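Local coordinates for protein cellulase CEL9M (Clostridium cellulolyticum, PDB 1IA6) that probably hydrolyses internal beta-1,4-glucosidic linkages in cellulose and related beta-glucans, as a family 9 endoglucanase with bound zinc and calcium, at residues 52-57 against 411-416; 58-63 against 126-131; 157-162 against 214-219; 305-310 against 387-392. All coordinates share one frame; numbering follows the deposited sequence.

How the contacts relate
Contact 1 joins an early loop to the start of the last helix, 413-429, and the other three contacts lie between its segments in the sequence, with contacts 2, 3 and 4 following in series. Contact 2 continues directly from residues 52-57 and has its centre about 11 Å from that of contact 1. Contact 4, about 13 Å from contact 1 between centres, is tied to it by the Asp414-Arg308 salt bridge and by a hydrogen bond from Asn416 ND2 to Gly387 O. Contact 3, between helices 152-169 and 210-224, stands apart beside the calcium site, across the chain's centre from contact 4. Contacts 1 and 4 lie near the predicted active-site residue Glu410.

Contact 1. Residues 52-57 against 411-416; sequences GGYHDA and VALDYN. With ZN (zinc ion), chain C.
Leu413 meets the carbonyls of His55 and Asp56 and the CB of Tyr54. Its N-H donates to Asp56 O at 3.0 Å between Leu413 N and Asp56 O, an almost straight bond (169° at the hydrogen) that arrives nearly along the C=O axis. With CG beside the backbone N and anti to the carbonyl carbon (chi1 -66°), the isobutyl group turns back over the same peptide region: its branch carbon rests 3.5 Å from His55 O (Leu413 CG to His55 O), and Leu413 CD1 packs 3.7 Å from Tyr54 CB. The phenol of Tyr54 leads off elsewhere, to Gln97 O.

Ala57 fits against the residues just ahead of the helix, its methyl 3.7 Å from that of Ala412 (CB to CB) and also close to the carbonyl of Val411. Asp56 adds a second link through its carboxylate: a water bridges Asp56 OD1 and Asp414 N, probably donating to the former, while Asp56 OD2 is bonded to Tyr204 OH. Ala412 is the N-cap residue; one amide of the first turn is bonded directly to Asp56 O, and the next reaches Asp56 OD1 through the water. On the far side, His55 NE2 binds zinc at 2.1 Å, together with Cys22, Cys38 and His39. Here the Gly-Gly-Tyr-His-Asp motif of glycoside hydrolase family 9 meets a barrel helix that starts just after the predicted active-site residue Glu410.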
loop_
_atom_site.group_PDB
_atom_site.type_symbol
_atom_site.label_atom_id
_atom_site.label_comp_id
_atom_site.label_asym_id
_atom_site.label_seq_id
_atom_site.Cartn_x
_atom_site.Cartn_y
_atom_site.Cartn_z
ATOM N N GLY A 52 13.110 10.350 6.124
ATOM C CA GLY A 52 12.918 9.323 5.117
ATOM C C GLY A 52 11.473 8.869 5.078
ATOM O O GLY A 52 10.592 9.533 5.628
ATOM N N GLY A 53 11.223 7.735 4.438
ATOM C CA GLY A 53 9.860 7.249 4.358
ATOM C C GLY A 53 9.060 8.049 3.350
ATOM O O GLY A 53 9.627 8.800 2.550
ATOM N N TYR A 54 7.740 7.910 3.399
ATOM C CA TYR A 54 6.876 8.595 2.447
ATOM C C TYR A 54 5.719 9.368 3.056
ATOM O O TYR A 54 5.167 8.979 4.087
ATOM C CB TYR A 54 6.263 7.584 1.473
ATOM C CG TYR A 54 7.235 6.831 0.596
ATOM C CD1 TYR A 54 7.972 5.756 1.095
ATOM C CD2 TYR A 54 7.366 7.149 -0.754
ATOM C CE1 TYR A 54 8.807 5.011 0.260
ATOM C CE2 TYR A 54 8.196 6.417 -1.590
ATOM C CZ TYR A 54 8.909 5.347 -1.079
ATOM O OH TYR A 54 9.697 4.600 -1.923
ATOM N N HIS A 55 5.346 10.462 2.395
ATOM C CA HIS A 55 4.190 11.248 2.813
ATOM C C HIS A 55 3.041 10.283 2.531
ATOM O O HIS A 55 3.072 9.561 1.532
ATOM C CB HIS A 55 4.042 12.484 1.929
ATOM C CG HIS A 55 5.200 13.426 2.014
ATOM N ND1 HIS A 55 5.616 14.192 0.945
ATOM C CD2 HIS A 55 6.024 13.735 3.042
ATOM C CE1 HIS A 55 6.647 14.930 1.311
ATOM N NE2 HIS A 55 6.914 14.672 2.579
ATOM N N ASP A 56 2.026 10.284 3.383
ATOM C CA ASP A 56 0.910 9.359 3.223
ATOM C C ASP A 56 0.038 9.474 1.974
ATOM O O ASP A 56 -0.168 8.490 1.265
ATOM C CB ASP A 56 -0.003 9.420 4.450
ATOM C CG ASP A 56 -1.089 8.361 4.411
ATOM O OD1 ASP A 56 -0.739 7.168 4.470
ATOM O OD2 ASP A 56 -2.285 8.716 4.308
ATOM N N ALA A 57 -0.494 10.661 1.705
ATOM C CA ALA A 57 -1.378 10.814 0.558
ATOM C C ALA A 57 -1.136 12.139 -0.147
ATOM O O ALA A 57 -0.134 12.304 -0.841
ATOM C CB ALA A 57 -2.832 10.714 1.024
ATOM N N VAL A 411 -5.556 10.692 -3.749
ATOM C CA VAL A 411 -4.499 9.767 -4.163
ATOM C C VAL A 411 -3.784 9.386 -2.867
ATOM O O VAL A 411 -3.781 10.163 -1.919
ATOM C CB VAL A 411 -3.487 10.433 -5.124
ATOM C CG1 VAL A 411 -4.197 10.882 -6.393
ATOM C CG2 VAL A 411 -2.808 11.620 -4.438
ATOM N N ALA A 412 -3.185 8.199 -2.811
ATOM C CA ALA A 412 -2.511 7.786 -1.584
ATOM C C ALA A 412 -1.614 6.577 -1.780
ATOM O O ALA A 412 -1.761 5.832 -2.745
ATOM C CB ALA A 412 -3.547 7.479 -0.511
ATOM N N LEU A 413 -0.691 6.385 -0.842
ATOM C CA LEU A 413 0.222 5.253 -0.898
ATOM C C LEU A 413 -0.531 3.927 -0.981
ATOM O O LEU A 413 -0.230 3.095 -1.837
ATOM C CB LEU A 413 1.116 5.215 0.344
ATOM C CG LEU A 413 2.130 6.333 0.578
ATOM C CD1 LEU A 413 2.898 6.052 1.874
ATOM C CD2 LEU A 413 3.083 6.422 -0.601
ATOM N N ASP A 414 -1.509 3.731 -0.098
ATOM C CA ASP A 414 -2.243 2.471 -0.084
ATOM C C ASP A 414 -3.072 2.231 -1.345
ATOM O O ASP A 414 -3.373 1.087 -1.683
ATOM C CB ASP A 414 -3.111 2.352 1.181
ATOM C CG ASP A 414 -4.355 3.218 1.141
ATOM O OD1 ASP A 414 -4.237 4.461 1.206
ATOM O OD2 ASP A 414 -5.462 2.648 1.050
ATOM N N TYR A 415 -3.420 3.301 -2.049
ATOM C CA TYR A 415 -4.182 3.171 -3.291
ATOM C C TYR A 415 -3.286 2.513 -4.337
ATOM O O TYR A 415 -3.654 1.514 -4.961
ATOM C CB TYR A 415 -4.594 4.546 -3.824
ATOM C CG TYR A 415 -5.766 5.216 -3.139
ATOM C CD1 TYR A 415 -6.135 4.889 -1.834
ATOM C CD2 TYR A 415 -6.482 6.219 -3.794
ATOM C CE1 TYR A 415 -7.189 5.549 -1.200
ATOM C CE2 TYR A 415 -7.534 6.885 -3.172
ATOM C CZ TYR A 415 -7.881 6.546 -1.876
ATOM O OH TYR A 415 -8.913 7.213 -1.262
ATOM N N ASN A 416 -2.101 3.087 -4.529
ATOM C CA ASN A 416 -1.165 2.570 -5.517
ATOM C C ASN A 416 -0.509 1.239 -5.194
ATOM O O ASN A 416 -0.107 0.517 -6.105
ATOM C CB ASN A 416 -0.080 3.608 -5.814
ATOM C CG ASN A 416 -0.464 4.523 -6.961
ATOM O OD1 ASN A 416 -1.433 5.275 -6.869
ATOM N ND2 ASN A 416 0.285 4.449 -8.057
HETATM ZN ZN ZN C . 8.651 15.262 3.592
HETATM O O HOH W 1 -1.801 5.560 2.253
#

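Contact 2. Residues 58-63 against 126-131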
loop_
_atom_site.group_PDB
_atom_site.type_symbol
_atom_site.label_atom_id
_atom_site.label_comp_id
_atom_site.label_asym_id
_atom_site.label_seq_id
_atom_site.Cartn_x
_atom_site.Cartn_y
_atom_site.Cartn_z
ATOM N N GLY A 58 -2.067 13.071 0.026
ATOM C CA GLY A 58 -1.923 14.384 -0.576
ATOM C C GLY A 58 -1.346 15.311 0.475
ATOM O O GLY A 58 -1.048 16.478 0.209
ATOM N N ASP A 59 -1.204 14.771 1.684
ATOM C CA ASP A 59 -0.654 15.497 2.818
ATOM C C ASP A 59 0.788 15.053 3.058
ATOM O O ASP A 59 1.361 14.326 2.247
ATOM C CB ASP A 59 -1.502 15.261 4.074
ATOM C CG ASP A 59 -1.707 13.788 4.378
ATOM O OD1 ASP A 59 -1.140 12.943 3.658
ATOM O OD2 ASP A 59 -2.436 13.474 5.343
ATOM N N HIS A 60 1.365 15.458 4.185
ATOM C CA HIS A 60 2.759 15.134 4.449
ATOM C C HIS A 60 3.058 14.328 5.703
ATOM O O HIS A 60 4.218 14.101 6.035
ATOM C CB HIS A 60 3.561 16.436 4.456
ATOM C CG HIS A 60 3.428 17.224 3.189
ATOM N ND1 HIS A 60 3.336 18.600 3.171
ATOM C CD2 HIS A 60 3.372 16.827 1.894
ATOM C CE1 HIS A 60 3.226 19.015 1.921
ATOM N NE2 HIS A 60 3.245 17.958 1.127
ATOM N N VAL A 61 2.017 13.891 6.397
ATOM C CA VAL A 61 2.203 13.096 7.604
ATOM C C VAL A 61 2.607 11.671 7.234
ATOM O O VAL A 61 2.187 11.146 6.203
ATOM C CB VAL A 61 0.900 13.042 8.428
ATOM C CG1 VAL A 61 1.079 12.145 9.652
ATOM C CG2 VAL A 61 0.503 14.449 8.849
ATOM N N LYS A 62 3.439 11.054 8.068
ATOM C CA LYS A 62 3.849 9.679 7.838
ATOM C C LYS A 62 3.095 8.839 8.868
ATOM O O LYS A 62 3.452 8.813 10.044
ATOM C CB LYS A 62 5.372 9.546 7.991
ATOM C CG LYS A 62 6.117 10.476 7.029
ATOM C CD LYS A 62 7.626 10.255 6.987
ATOM C CE LYS A 62 8.316 10.778 8.232
ATOM N NZ LYS A 62 9.793 10.854 8.024
ATOM N N PHE A 63 2.017 8.201 8.411
ATOM C CA PHE A 63 1.155 7.358 9.243
ATOM C C PHE A 63 1.645 5.916 9.202
ATOM O O PHE A 63 1.708 5.312 8.139
ATOM C CB PHE A 63 -0.290 7.412 8.730
ATOM C CG PHE A 63 -1.002 8.708 9.022
ATOM C CD1 PHE A 63 -1.411 9.016 10.317
ATOM C CD2 PHE A 63 -1.289 9.603 7.999
ATOM C CE1 PHE A 63 -2.100 10.199 10.589
ATOM C CE2 PHE A 63 -1.980 10.790 8.258
ATOM C CZ PHE A 63 -2.385 11.087 9.555
ATOM N N HIS A 126 -2.776 19.389 7.819
ATOM C CA HIS A 126 -3.806 19.670 6.832
ATOM C C HIS A 126 -4.205 21.136 6.698
ATOM O O HIS A 126 -4.897 21.500 5.749
ATOM C CB HIS A 126 -5.030 18.799 7.117
ATOM C CG HIS A 126 -4.770 17.336 6.931
ATOM N ND1 HIS A 126 -5.713 16.369 7.204
ATOM C CD2 HIS A 126 -3.674 16.679 6.483
ATOM C CE1 HIS A 126 -5.208 15.178 6.930
ATOM N NE2 HIS A 126 -3.972 15.338 6.490
ATOM N N THR A 127 -3.774 21.979 7.633
ATOM C CA THR A 127 -4.094 23.403 7.549
ATOM C C THR A 127 -3.086 24.087 6.632
ATOM O O THR A 127 -3.246 25.253 6.271
ATOM C CB THR A 127 -4.039 24.099 8.927
ATOM O OG1 THR A 127 -2.711 24.011 9.457
ATOM C CG2 THR A 127 -5.019 23.453 9.893
ATOM N N TYR A 128 -2.046 23.348 6.256
ATOM C CA TYR A 128 -0.999 23.865 5.384
ATOM C C TYR A 128 -1.205 23.406 3.945
ATOM O O TYR A 128 -1.554 22.254 3.701
ATOM C CB TYR A 128 0.372 23.374 5.872
ATOM C CG TYR A 128 1.528 23.681 4.936
ATOM C CD1 TYR A 128 2.103 24.953 4.891
ATOM C CD2 TYR A 128 2.042 22.697 4.089
ATOM C CE1 TYR A 128 3.162 25.237 4.025
ATOM C CE2 TYR A 128 3.097 22.971 3.218
ATOM C CZ TYR A 128 3.652 24.243 3.193
ATOM O OH TYR A 128 4.688 24.515 2.331
ATOM N N TRP A 129 -1.007 24.315 2.997
ATOM C CA TRP A 129 -1.117 23.965 1.589
ATOM C C TRP A 129 0.007 24.655 0.836
ATOM O O TRP A 129 -0.005 25.869 0.636
ATOM C CB TRP A 129 -2.473 24.361 0.995
ATOM C CG TRP A 129 -2.655 23.800 -0.394
ATOM C CD1 TRP A 129 -2.159 24.315 -1.559
ATOM C CD2 TRP A 129 -3.294 22.562 -0.744
ATOM N NE1 TRP A 129 -2.444 23.473 -2.610
ATOM C CE2 TRP A 129 -3.139 22.391 -2.138
ATOM C CE3 TRP A 129 -3.979 21.580 -0.013
ATOM C CZ2 TRP A 129 -3.646 21.277 -2.819
ATOM C CZ3 TRP A 129 -4.483 20.471 -0.690
ATOM C CH2 TRP A 129 -4.311 20.332 -2.082
ATOM N N GLY A 130 0.989 23.855 0.440
ATOM C CA GLY A 130 2.146 24.349 -0.277
ATOM C C GLY A 130 3.085 23.175 -0.475
ATOM O O GLY A 130 2.754 22.053 -0.084
ATOM N N ALA A 131 4.246 23.421 -1.070
ATOM C CA ALA A 131 5.215 22.357 -1.314
ATOM C C ALA A 131 5.790 21.814 -0.010
ATOM O O ALA A 131 6.018 22.561 0.939
ATOM C CB ALA A 131 6.343 22.872 -2.202
#
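Asp59 and His126 form the tight part of this contact, a histidine-carboxylate hydrogen bond in which His126 NE2 donates to Asp59 OD2 at 2.7 Å. The bond is close to straight (165°). The oxygen lies at the edge of the imidazole, close to its plane, and accepts with its anti lone pair, the one turned away from OD1; carboxylate and ring are twisted 33° against each other. Asp59 CG sits between the backbone N and the carbonyl carbon (chi1 53°), a turn that aims the carboxylate at the NE2 edge of His126. Asp59 CB also lies close to the ring, 3.5 Å from His126 CD2. OD1 is engaged by Ala57 N, so both carboxylate oxygens are held.

The other end is looser. His60 directs CE1 edge-on at its neighbours, 3.7 Å from Gly130 O and 4.2 Å from Tyr128 CE2, while its ND1 is bonded to Gln135. Gly130 O is buried here without a polar partner in the model. Tyr128 donates its hydroxyl to Ala131 O at 2.7 Å (Tyr128 OH to Ala131 O), bracing its own loop. His126, although it makes the tight bond, is partly exposed, as is Tyr128, whereas Asp59 and His60 are buried.

Residues 126-131 run on from helix 122-125. Arg365 of helix 365-368 bonds both Gly58 O and Tyr128 O and so spans the two segments, while residues 62-63 leave the contact as an edge strand paired antiparallel with strand 115-119.

Contact 3. Residues 157-162 against 214-219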
loop_
_atom_site.group_PDB
_atom_site.type_symbol
_atom_site.label_atom_id
_atom_site.label_comp_id
_atom_site.label_asym_id
_atom_site.label_seq_id
_atom_site.Cartn_x
_atom_site.Cartn_y
_atom_site.Cartn_z
ATOM N N GLU A 157 2.564 -5.301 10.148
ATOM C CA GLU A 157 2.669 -4.960 8.736
ATOM C C GLU A 157 4.103 -4.548 8.414
ATOM O O GLU A 157 4.622 -4.866 7.344
ATOM C CB GLU A 157 1.697 -3.837 8.364
ATOM C CG GLU A 157 0.236 -4.284 8.283
ATOM C CD GLU A 157 0.038 -5.508 7.403
ATOM O OE1 GLU A 157 0.688 -5.601 6.344
ATOM O OE2 GLU A 157 -0.782 -6.377 7.764
ATOM N N THR A 158 4.743 -3.849 9.346
ATOM C CA THR A 158 6.120 -3.409 9.150
ATOM C C THR A 158 7.022 -4.640 9.140
ATOM O O THR A 158 7.945 -4.738 8.336
ATOM C CB THR A 158 6.551 -2.437 10.270
ATOM O OG1 THR A 158 5.626 -1.343 10.317
ATOM C CG2 THR A 158 7.944 -1.887 10.002
ATOM N N SER A 159 6.737 -5.587 10.028
ATOM C CA SER A 159 7.507 -6.824 10.093
ATOM C C SER A 159 7.405 -7.562 8.757
ATOM O O SER A 159 8.409 -8.021 8.208
ATOM C CB SER A 159 6.976 -7.715 11.222
ATOM O OG SER A 159 7.639 -8.970 11.254
ATOM N N ALA A 160 6.187 -7.672 8.231
ATOM C CA ALA A 160 5.972 -8.366 6.964
ATOM C C ALA A 160 6.726 -7.674 5.838
ATOM O O ALA A 160 7.319 -8.332 4.989
ATOM C CB ALA A 160 4.477 -8.430 6.639
ATOM N N ALA A 161 6.699 -6.347 5.829
ATOM C CA ALA A 161 7.396 -5.588 4.796
ATOM C C ALA A 161 8.896 -5.862 4.861
ATOM O O ALA A 161 9.559 -5.969 3.828
ATOM C CB ALA A 161 7.131 -4.091 4.974
ATOM N N LEU A 162 9.426 -5.967 6.079
ATOM C CA LEU A 162 10.852 -6.217 6.280
ATOM C C LEU A 162 11.241 -7.650 5.919
ATOM O O LEU A 162 12.319 -7.884 5.370
ATOM C CB LEU A 162 11.242 -5.912 7.729
ATOM C CG LEU A 162 11.274 -4.421 8.087
ATOM C CD1 LEU A 162 11.396 -4.249 9.596
ATOM C CD2 LEU A 162 12.437 -3.745 7.361
ATOM N N ALA A 214 -1.121 -12.705 12.090
ATOM C CA ALA A 214 -1.141 -13.955 11.333
ATOM C C ALA A 214 -0.376 -13.775 10.028
ATOM O O ALA A 214 0.437 -14.614 9.649
ATOM C CB ALA A 214 -2.577 -14.367 11.046
ATOM N N TRP A 215 -0.654 -12.672 9.345
ATOM C CA TRP A 215 0.001 -12.334 8.086
ATOM C C TRP A 215 1.523 -12.246 8.262
ATOM O O TRP A 215 2.278 -12.861 7.506
ATOM C CB TRP A 215 -0.593 -11.007 7.585
ATOM C CG TRP A 215 0.147 -10.277 6.503
ATOM C CD1 TRP A 215 0.840 -9.103 6.639
ATOM C CD2 TRP A 215 0.170 -10.591 5.102
ATOM N NE1 TRP A 215 1.281 -8.665 5.414
ATOM C CE2 TRP A 215 0.885 -9.557 4.454
ATOM C CE3 TRP A 215 -0.346 -11.642 4.332
ATOM C CZ2 TRP A 215 1.096 -9.544 3.070
ATOM C CZ3 TRP A 215 -0.136 -11.627 2.954
ATOM C CH2 TRP A 215 0.579 -10.583 2.339
ATOM N N ALA A 216 1.972 -11.497 9.266
ATOM C CA ALA A 216 3.401 -11.351 9.522
ATOM C C ALA A 216 4.030 -12.700 9.859
ATOM O O ALA A 216 5.155 -12.990 9.453
ATOM C CB ALA A 216 3.631 -10.366 10.667
ATOM N N ALA A 217 3.290 -13.521 10.597
ATOM C CA ALA A 217 3.766 -14.839 10.993
ATOM C C ALA A 217 3.983 -15.759 9.793
ATOM O O ALA A 217 4.955 -16.512 9.759
ATOM C CB ALA A 217 2.779 -15.475 11.976
ATOM N N THR A 218 3.092 -15.703 8.803
ATOM C CA THR A 218 3.256 -16.568 7.638
ATOM C C THR A 218 4.528 -16.217 6.866
ATOM O O THR A 218 5.180 -17.100 6.311
ATOM C CB THR A 218 2.044 -16.512 6.668
ATOM O OG1 THR A 218 1.957 -15.220 6.060
ATOM C CG2 THR A 218 0.747 -16.821 7.413
ATOM N N TRP A 219 4.890 -14.939 6.835
ATOM C CA TRP A 219 6.100 -14.542 6.124
ATOM C C TRP A 219 7.352 -14.962 6.886
ATOM O O TRP A 219 8.339 -15.381 6.284
ATOM C CB TRP A 219 6.097 -13.033 5.854
ATOM C CG TRP A 219 5.145 -12.690 4.755
ATOM C CD1 TRP A 219 3.976 -11.993 4.865
ATOM C CD2 TRP A 219 5.230 -13.120 3.391
ATOM N NE1 TRP A 219 3.324 -11.968 3.654
ATOM C CE2 TRP A 219 4.072 -12.653 2.732
ATOM C CE3 TRP A 219 6.174 -13.860 2.661
ATOM C CZ2 TRP A 219 3.828 -12.902 1.375
ATOM C CZ3 TRP A 219 5.931 -14.110 1.311
ATOM C CH2 TRP A 219 4.765 -13.631 0.683
HETATM O O HOH W 2 7.035 -10.752 8.937
#
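The methyl of Ala160 points at helix 210-224 and lodges among Trp215, Ala216 and Trp219, touching Trp215 NE1 at 3.4 Å and Trp219 CD1 at 4.0 Å. Small residues at the nearest point let the axes approach to 8.4 Å, and the helices run almost the same way, 22° apart.

The two tryptophans take different rotamers. Trp215 has CG anti to its backbone N (chi1 165°), whereas Trp219 has CG beside the N and anti to the carbonyl carbon. The second indole consequently stands against the first, its NE1 some 3.2 Å above the plane of the Trp215 ring and offset toward the rim. Glu157 starts out facing away from helix 210-224, but a bend at chi2 brings the carboxylate back to the pyrrole end of Trp215. The carboxylate is turned only 22° from the indole plane; OE1 lies 3.3 Å from Trp215 NE1 and OE2 lies 3.4 Å from Trp215 CD1. At the other flank a water donates to Ser159 OG and to Ala216 O, each at 3.0 Å, and Ser159 OG in turn is bonded to Ala184 O.

Trp76 and Arg266 pack on the same aromatic cluster. Glu157 OE2 lies implausibly close to Asp212 OD1, a residue that binds calcium; the exact geometry there is doubtful, but such proximity of two buried acids might favour a protonated carboxyl.

Contact 4. Residues 305-310 against 387-392; sequences GVLRYA and GALVGG. With SO4 (sulfate ion), chain E.
Gly391 O receives the N-H of Leu307 at 3.2 Å (Leu307 N to Gly391 O), in a bond that is virtually straight at 175°. A water extends the grip, donating to Gly391 O at 3.0 Å and accepting from Arg308 N at 2.8 Å, so one loop carbonyl serves two amides in the first turn of helix 306-323. Around this polar centre, Leu307 CD1 lies 3.6 Å from Gly392 CA, a close fit that the lack of a side chain there permits, and 4.1 Å from Leu389 CD1.

Further out, Gly305 is the N-cap residue, and its carbonyl accepts from Arg308 NE. Bends at chi2 and chi3 fold the arginine back to reach it, with NE over the ring centre of Tyr309. A sulfate, probably from the crystallisation liquor, binds at the guanidinium edge, Arg308 NH1 to sulfate O2 at 3.0 Å and Arg308 NH2 to sulfate O3 at 2.8 Å. NH1 also makes a salt bridge to Asp414 and NH2 a hydrogen bond to Trp304 O. The loop itself is held by Asn416, through Gly387 O and Leu389 N. This is a helix N-terminus closed by a glycine-rich loop in the (alpha/alpha)6 barrel of family 9, near the predicted active-site residue Glu410.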
loop_
_atom_site.group_PDB
_atom_site.type_symbol
_atom_site.label_atom_id
_atom_site.label_comp_id
_atom_site.label_asym_id
_atom_site.label_seq_id
_atom_site.Cartn_x
_atom_site.Cartn_y
_atom_site.Cartn_z
ATOM N N GLY A 305 -12.255 5.815 -2.080
ATOM C CA GLY A 305 -11.173 5.015 -2.628
ATOM C C GLY A 305 -11.742 3.763 -3.265
ATOM O O GLY A 305 -11.248 2.659 -3.041
ATOM N N VAL A 306 -12.785 3.932 -4.075
ATOM C CA VAL A 306 -13.430 2.788 -4.702
ATOM C C VAL A 306 -12.523 1.967 -5.619
ATOM O O VAL A 306 -12.583 0.738 -5.602
ATOM C CB VAL A 306 -14.713 3.215 -5.468
ATOM C CG1 VAL A 306 -14.364 4.108 -6.633
ATOM C CG2 VAL A 306 -15.467 1.982 -5.936
ATOM N N LEU A 307 -11.677 2.627 -6.407
ATOM C CA LEU A 307 -10.778 1.901 -7.311
ATOM C C LEU A 307 -9.696 1.168 -6.524
ATOM O O LEU A 307 -9.215 0.113 -6.939
ATOM C CB LEU A 307 -10.139 2.858 -8.320
ATOM C CG LEU A 307 -11.150 3.550 -9.245
ATOM C CD1 LEU A 307 -10.416 4.474 -10.203
ATOM C CD2 LEU A 307 -11.944 2.500 -10.019
ATOM N N ARG A 308 -9.315 1.739 -5.387
ATOM C CA ARG A 308 -8.317 1.132 -4.519
ATOM C C ARG A 308 -8.810 -0.257 -4.100
ATOM O O ARG A 308 -8.047 -1.224 -4.104
ATOM C CB ARG A 308 -8.083 2.049 -3.302
ATOM C CG ARG A 308 -7.466 1.413 -2.061
ATOM C CD ARG A 308 -8.546 0.870 -1.141
ATOM N NE ARG A 308 -9.516 1.893 -0.738
ATOM C CZ ARG A 308 -9.333 2.783 0.236
ATOM N NH1 ARG A 308 -8.206 2.809 0.937
ATOM N NH2 ARG A 308 -10.301 3.642 0.531
ATOM N N TYR A 309 -10.094 -0.363 -3.763
ATOM C CA TYR A 309 -10.659 -1.646 -3.356
ATOM C C TYR A 309 -10.739 -2.644 -4.506
ATOM O O TYR A 309 -10.419 -3.819 -4.332
ATOM C CB TYR A 309 -12.056 -1.453 -2.755
ATOM C CG TYR A 309 -12.055 -0.737 -1.425
ATOM C CD1 TYR A 309 -11.256 -1.186 -0.373
ATOM C CD2 TYR A 309 -12.857 0.386 -1.209
ATOM C CE1 TYR A 309 -11.253 -0.540 0.859
ATOM C CE2 TYR A 309 -12.862 1.041 0.026
ATOM C CZ TYR A 309 -12.055 0.569 1.052
ATOM O OH TYR A 309 -12.043 1.201 2.276
ATOM N N ALA A 310 -11.172 -2.183 -5.679
ATOM C CA ALA A 310 -11.288 -3.068 -6.836
ATOM C C ALA A 310 -9.930 -3.643 -7.241
ATOM O O ALA A 310 -9.818 -4.831 -7.569
ATOM C CB ALA A 310 -11.920 -2.319 -8.013
ATOM N N GLY A 387 1.311 8.181 -12.742
ATOM C CA GLY A 387 1.061 6.919 -12.057
ATOM C C GLY A 387 0.082 6.877 -10.895
ATOM O O GLY A 387 -0.223 5.797 -10.392
ATOM N N ALA A 388 -0.431 8.025 -10.471
ATOM C CA ALA A 388 -1.357 8.046 -9.344
ATOM C C ALA A 388 -2.743 7.508 -9.677
ATOM O O ALA A 388 -3.346 7.892 -10.677
ATOM C CB ALA A 388 -1.485 9.470 -8.792
ATOM N N LEU A 389 -3.238 6.610 -8.830
ATOM C CA LEU A 389 -4.580 6.062 -8.992
ATOM C C LEU A 389 -5.489 6.985 -8.176
ATOM O O LEU A 389 -5.282 7.160 -6.972
ATOM C CB LEU A 389 -4.652 4.637 -8.431
ATOM C CG LEU A 389 -6.029 3.960 -8.469
ATOM C CD1 LEU A 389 -6.431 3.672 -9.913
ATOM C CD2 LEU A 389 -5.984 2.668 -7.679
ATOM N N VAL A 390 -6.483 7.590 -8.817
ATOM C CA VAL A 390 -7.382 8.482 -8.090
ATOM C C VAL A 390 -8.505 7.715 -7.397
ATOM O O VAL A 390 -8.695 6.522 -7.638
ATOM C CB VAL A 390 -7.996 9.551 -9.021
ATOM C CG1 VAL A 390 -6.894 10.426 -9.594
ATOM C CG2 VAL A 390 -8.782 8.888 -10.137
ATOM N N GLY A 391 -9.242 8.404 -6.529
ATOM C CA GLY A 391 -10.334 7.765 -5.813
ATOM C C GLY A 391 -11.251 6.973 -6.726
ATOM O O GLY A 391 -11.500 5.788 -6.494
ATOM N N GLY A 392 -11.758 7.620 -7.771
ATOM C CA GLY A 392 -12.637 6.926 -8.694
ATOM C C GLY A 392 -14.014 7.554 -8.834
ATOM O O GLY A 392 -14.297 8.577 -8.216
HETATM S S SO4 E . -9.387 5.549 3.692
HETATM O O1 SO4 E . -9.035 6.985 3.651
HETATM O O2 SO4 E . -8.218 4.751 3.280
HETATM O O3 SO4 E . -10.518 5.302 2.774
HETATM O O4 SO4 E . -9.788 5.186 5.070
HETATM O O HOH W 3 -9.013 4.566 -5.289
#